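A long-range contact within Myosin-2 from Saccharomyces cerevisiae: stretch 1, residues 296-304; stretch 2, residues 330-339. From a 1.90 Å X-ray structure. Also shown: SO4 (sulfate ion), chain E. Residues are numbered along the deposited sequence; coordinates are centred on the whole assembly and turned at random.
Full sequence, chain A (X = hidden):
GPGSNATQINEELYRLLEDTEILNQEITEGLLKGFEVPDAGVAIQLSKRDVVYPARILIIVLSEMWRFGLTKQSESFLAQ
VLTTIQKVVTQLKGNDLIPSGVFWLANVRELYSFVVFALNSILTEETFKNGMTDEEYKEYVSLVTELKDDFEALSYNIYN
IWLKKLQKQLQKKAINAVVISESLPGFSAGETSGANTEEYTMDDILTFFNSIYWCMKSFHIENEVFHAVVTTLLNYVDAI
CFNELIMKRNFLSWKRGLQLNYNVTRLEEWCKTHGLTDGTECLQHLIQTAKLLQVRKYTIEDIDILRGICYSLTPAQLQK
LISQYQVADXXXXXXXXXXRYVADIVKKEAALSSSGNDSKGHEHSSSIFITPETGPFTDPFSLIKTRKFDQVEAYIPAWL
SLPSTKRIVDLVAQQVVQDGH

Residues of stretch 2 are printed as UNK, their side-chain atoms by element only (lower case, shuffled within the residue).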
# COMPACT_ATOMS: atom_id res chain seq x y z
N ARG A 296 8.32 -20.54 -31.36
CA ARG A 296 8.67 -21.84 -31.89
C ARG A 296 9.70 -22.49 -30.99
O ARG A 296 10.63 -21.84 -30.51
CB ARG A 296 9.21 -21.69 -33.30
CG ARG A 296 8.89 -22.86 -34.20
CD ARG A 296 9.49 -22.68 -35.57
NE ARG A 296 10.94 -22.69 -35.54
CZ ARG A 296 11.71 -22.49 -36.61
NH1 ARG A 296 11.15 -22.28 -37.80
NH2 ARG A 296 13.04 -22.51 -36.48
N LYS A 297 9.49 -23.77 -30.76
CA LYS A 297 10.33 -24.57 -29.89
C LYS A 297 10.76 -25.85 -30.62
O LYS A 297 10.57 -26.94 -30.10
CB LYS A 297 9.57 -24.92 -28.60
CG LYS A 297 9.33 -23.69 -27.68
CD LYS A 297 8.32 -23.94 -26.57
CE LYS A 297 6.90 -24.10 -27.13
NZ LYS A 297 6.30 -22.76 -27.41
N TYR A 298 11.33 -25.72 -31.83
CA TYR A 298 11.57 -26.91 -32.65
C TYR A 298 13.04 -27.16 -33.01
O TYR A 298 13.42 -28.30 -33.24
CB TYR A 298 10.72 -26.82 -33.92
CG TYR A 298 9.25 -26.98 -33.59
CD1 TYR A 298 8.82 -27.93 -32.65
CD2 TYR A 298 8.30 -26.17 -34.17
CE1 TYR A 298 7.48 -28.06 -32.34
CE2 TYR A 298 6.96 -26.29 -33.84
CZ TYR A 298 6.55 -27.24 -32.94
OH TYR A 298 5.21 -27.35 -32.66
N THR A 299 13.85 -26.11 -33.05
CA THR A 299 15.26 -26.28 -33.35
C THR A 299 16.14 -25.85 -32.17
O THR A 299 15.70 -25.09 -31.28
CB THR A 299 15.68 -25.46 -34.57
OG1 THR A 299 15.76 -24.07 -34.21
CG2 THR A 299 14.67 -25.64 -35.72
N ILE A 300 17.37 -26.34 -32.17
CA ILE A 300 18.38 -25.90 -31.21
C ILE A 300 18.46 -24.38 -31.13
O ILE A 300 18.41 -23.78 -30.04
CB ILE A 300 19.76 -26.46 -31.60
CG1 ILE A 300 19.79 -27.98 -31.40
CG2 ILE A 300 20.87 -25.77 -30.81
CD1 ILE A 300 19.46 -28.42 -29.99
N GLU A 301 18.55 -23.74 -32.29
CA GLU A 301 18.62 -22.29 -32.32
C GLU A 301 17.38 -21.63 -31.70
O GLU A 301 17.49 -20.58 -31.04
CB GLU A 301 18.81 -21.79 -33.74
CG GLU A 301 19.20 -20.33 -33.78
CD GLU A 301 19.12 -19.75 -35.17
OE1 GLU A 301 18.83 -20.52 -36.11
OE2 GLU A 301 19.36 -18.54 -35.31
N ASP A 302 16.22 -22.24 -31.92
CA ASP A 302 14.99 -21.77 -31.27
C ASP A 302 15.18 -21.70 -29.77
O ASP A 302 14.75 -20.74 -29.09
CB ASP A 302 13.81 -22.71 -31.57
CG ASP A 302 13.23 -22.53 -32.97
OD1 ASP A 302 13.50 -21.50 -33.63
OD2 ASP A 302 12.46 -23.42 -33.39
N ILE A 303 15.83 -22.73 -29.24
CA ILE A 303 16.01 -22.79 -27.80
C ILE A 303 17.06 -21.77 -27.36
O ILE A 303 16.88 -21.12 -26.34
CB ILE A 303 16.39 -24.23 -27.35
CG1 ILE A 303 15.21 -25.18 -27.64
CG2 ILE A 303 16.72 -24.27 -25.88
CD1 ILE A 303 13.87 -24.74 -27.00
N ASP A 304 18.12 -21.58 -28.14
CA ASP A 304 19.10 -20.56 -27.78
C ASP A 304 18.48 -19.17 -27.82
O ASP A 304 18.78 -18.33 -26.97
CB ASP A 304 20.34 -20.61 -28.69
CG ASP A 304 21.16 -21.88 -28.49
OD1 ASP A 304 21.11 -22.45 -27.38
OD2 ASP A 304 21.86 -22.30 -29.45
N UNK A 330 -2.75 -31.41 -34.62
CA UNK A 330 -2.18 -30.83 -35.84
C UNK A 330 -0.97 -29.92 -35.56
O UNK A 330 -0.42 -29.33 -36.48
c UNK A 330 -3.25 -30.07 -36.68
c UNK A 330 -5.63 -30.78 -36.21
c UNK A 330 -4.45 -30.97 -36.92
c UNK A 330 -6.71 -31.64 -36.36
c UNK A 330 -6.59 -32.75 -37.20
c UNK A 330 -5.42 -32.98 -37.91
c UNK A 330 -4.34 -32.10 -37.75
o UNK A 330 -7.65 -33.60 -37.34
N UNK A 331 -0.56 -29.82 -34.31
CA UNK A 331 0.67 -29.06 -33.95
C UNK A 331 1.84 -30.05 -33.83
O UNK A 331 1.67 -31.14 -33.31
c UNK A 331 0.48 -28.27 -32.62
c UNK A 331 1.55 -26.79 -30.86
o UNK A 331 0.46 -26.92 -30.22
o UNK A 331 2.48 -26.06 -30.47
c UNK A 331 1.74 -27.56 -32.16
N UNK A 332 3.02 -29.70 -34.34
CA UNK A 332 4.16 -30.65 -34.30
C UNK A 332 4.62 -30.86 -32.86
O UNK A 332 4.73 -29.90 -32.10
o UNK A 332 4.91 -29.96 -36.48
c UNK A 332 5.32 -30.14 -35.14
N UNK A 333 4.93 -32.11 -32.48
CA UNK A 333 5.45 -32.33 -31.11
C UNK A 333 6.80 -31.65 -30.93
O UNK A 333 7.53 -31.48 -31.90
c UNK A 333 4.97 -33.34 -33.28
c UNK A 333 5.63 -33.87 -31.04
c UNK A 333 4.99 -34.40 -32.20
N UNK A 334 7.15 -31.27 -29.71
CA UNK A 334 8.51 -30.81 -29.43
C UNK A 334 9.49 -31.98 -29.57
O UNK A 334 9.36 -32.95 -28.85
c UNK A 334 7.62 -28.38 -26.57
c UNK A 334 7.72 -28.98 -27.94
c UNK A 334 8.62 -30.21 -28.03
c UNK A 334 10.06 -29.79 -27.74
N UNK A 335 10.47 -31.88 -30.49
CA UNK A 335 11.34 -33.04 -30.76
C UNK A 335 12.16 -33.47 -29.56
O UNK A 335 12.49 -32.64 -28.71
c UNK A 335 11.55 -31.39 -32.49
c UNK A 335 10.80 -30.74 -31.36
c UNK A 335 12.26 -32.54 -31.89
N UNK A 336 12.52 -34.75 -29.52
CA UNK A 336 13.27 -35.31 -28.40
C UNK A 336 14.61 -34.62 -28.29
O UNK A 336 15.07 -34.30 -27.19
c UNK A 336 11.34 -37.21 -27.27
c UNK A 336 13.44 -36.82 -28.55
o UNK A 336 11.81 -37.47 -26.17
c UNK A 336 12.11 -37.54 -28.53
n UNK A 336 10.16 -36.60 -27.42
N UNK A 337 15.22 -34.41 -29.46
CA UNK A 337 16.46 -33.66 -29.60
C UNK A 337 16.42 -32.34 -28.80
O UNK A 337 17.39 -31.95 -28.14
c UNK A 337 16.48 -34.58 -32.04
o UNK A 337 14.70 -33.76 -33.44
c UNK A 337 15.06 -34.66 -32.64
o UNK A 337 14.32 -35.63 -32.34
c UNK A 337 16.72 -33.37 -31.09
N UNK A 338 15.29 -31.65 -28.84
CA UNK A 338 15.20 -30.36 -28.15
C UNK A 338 15.02 -30.59 -26.64
O UNK A 338 15.63 -29.88 -25.84
c UNK A 338 13.40 -28.62 -27.68
c UNK A 338 14.08 -29.48 -28.76
c UNK A 338 15.58 -29.12 -30.87
c UNK A 338 14.65 -28.53 -29.83
N UNK A 339 14.24 -31.59 -26.26
CA UNK A 339 14.05 -31.88 -24.83
C UNK A 339 15.38 -32.29 -24.18
O UNK A 339 15.67 -31.90 -23.05
c UNK A 339 13.00 -32.98 -24.62
c UNK A 339 10.63 -33.87 -24.72
c UNK A 339 11.01 -31.48 -24.07
c UNK A 339 11.53 -32.65 -24.93
S SO4 E . 14.36 -22.06 -39.73
O1 SO4 E . 15.05 -22.80 -38.68
O2 SO4 E . 14.52 -22.76 -41.01
O3 SO4 E . 12.94 -21.96 -39.40
O4 SO4 E . 14.92 -20.72 -39.83

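Position 330 has one carbon leading into a six-carbon ring that bears an oxygen, and it lies out of reach of stretch 1; a ring with a hydroxyl is Tyr330. Position 331 has three carbons in an unbranched run, the third carrying two oxygens, and one of the carbons lies near the Tyr298 hydroxyl; a carboxylate on a two-carbon arm is Glu331. Its CG lies 3.5 Å from Tyr298 OH, while both carboxylate oxygens are hydrogen-bonded outside these stretches.

Position 332 has one carbon and one oxygen. That carbon, CB, points toward stretch 1 and sits 3.7 Å from Tyr298 OH, but the decisive atom is backbone: Tyr298 OH donates a hydrogen bond to O of 332 at 2.7 Å. One carbon and a hydroxyl make Ser332. At 333, three carbons close a ring onto the backbone N, CB turns away, and the position meets stretch 1 through its carbonyl, with O 3.4 Å from Tyr298 CE1; only proline closes such a ring, so this is Pro333.

Position 334 has four carbons forked at the first, one arm two carbons long, with carbons near Lys297 O and the Tyr298 ring: the signature of Ile334. Its CG2 lies 3.7 Å from Lys297 O, and its CG1 is 4.5 Å from Tyr298 CE1. Position 335 again closes three carbons onto N, its CB points toward stretch 1, and a ring carbon meets the edge of the Tyr298 ring: Pro335, at the N-cap position, with CD 3.7 Å from Tyr298 CD1.

Position 336 has three carbons, the third bearing one oxygen and one nitrogen, and stays out of reach: Gln336. Position 337 ends three carbons in two oxygens and points its CB toward stretch 1 but stops short of contact: Glu337. Position 338 has four carbons forked at the first, with one longer arm, set against Tyr298 O, Ile300 and Ile303: Ile338. Its CD1 is 3.3 Å from Tyr298 O and 4.0 Å from Ile300 CD1, and its CG2 is 3.9 Å from Ile303 CG1. Position 339 has four carbons, forked at the second, and does not make contact: Leu339.

The contact pairs a tyrosine with a loop and an isoleucine with a helix start. Tyr298 points its CB away, yet its ring returns along the loop so that the hydroxyl reaches a backbone carbonyl, a bond that asks little of the side chain at 332. Ile338 packs against the first turn of the other helix. That turn is braced from within: Asp302 OD2 accepts from Tyr298 N and Thr299 N, each at 3.0 Å, and Thr299 OG1 caps Asp302 N at 3.0 Å. The cost is Lys297 O, buried without a partner.

Stretch 2, residues 330-339: YESPIPQEIL
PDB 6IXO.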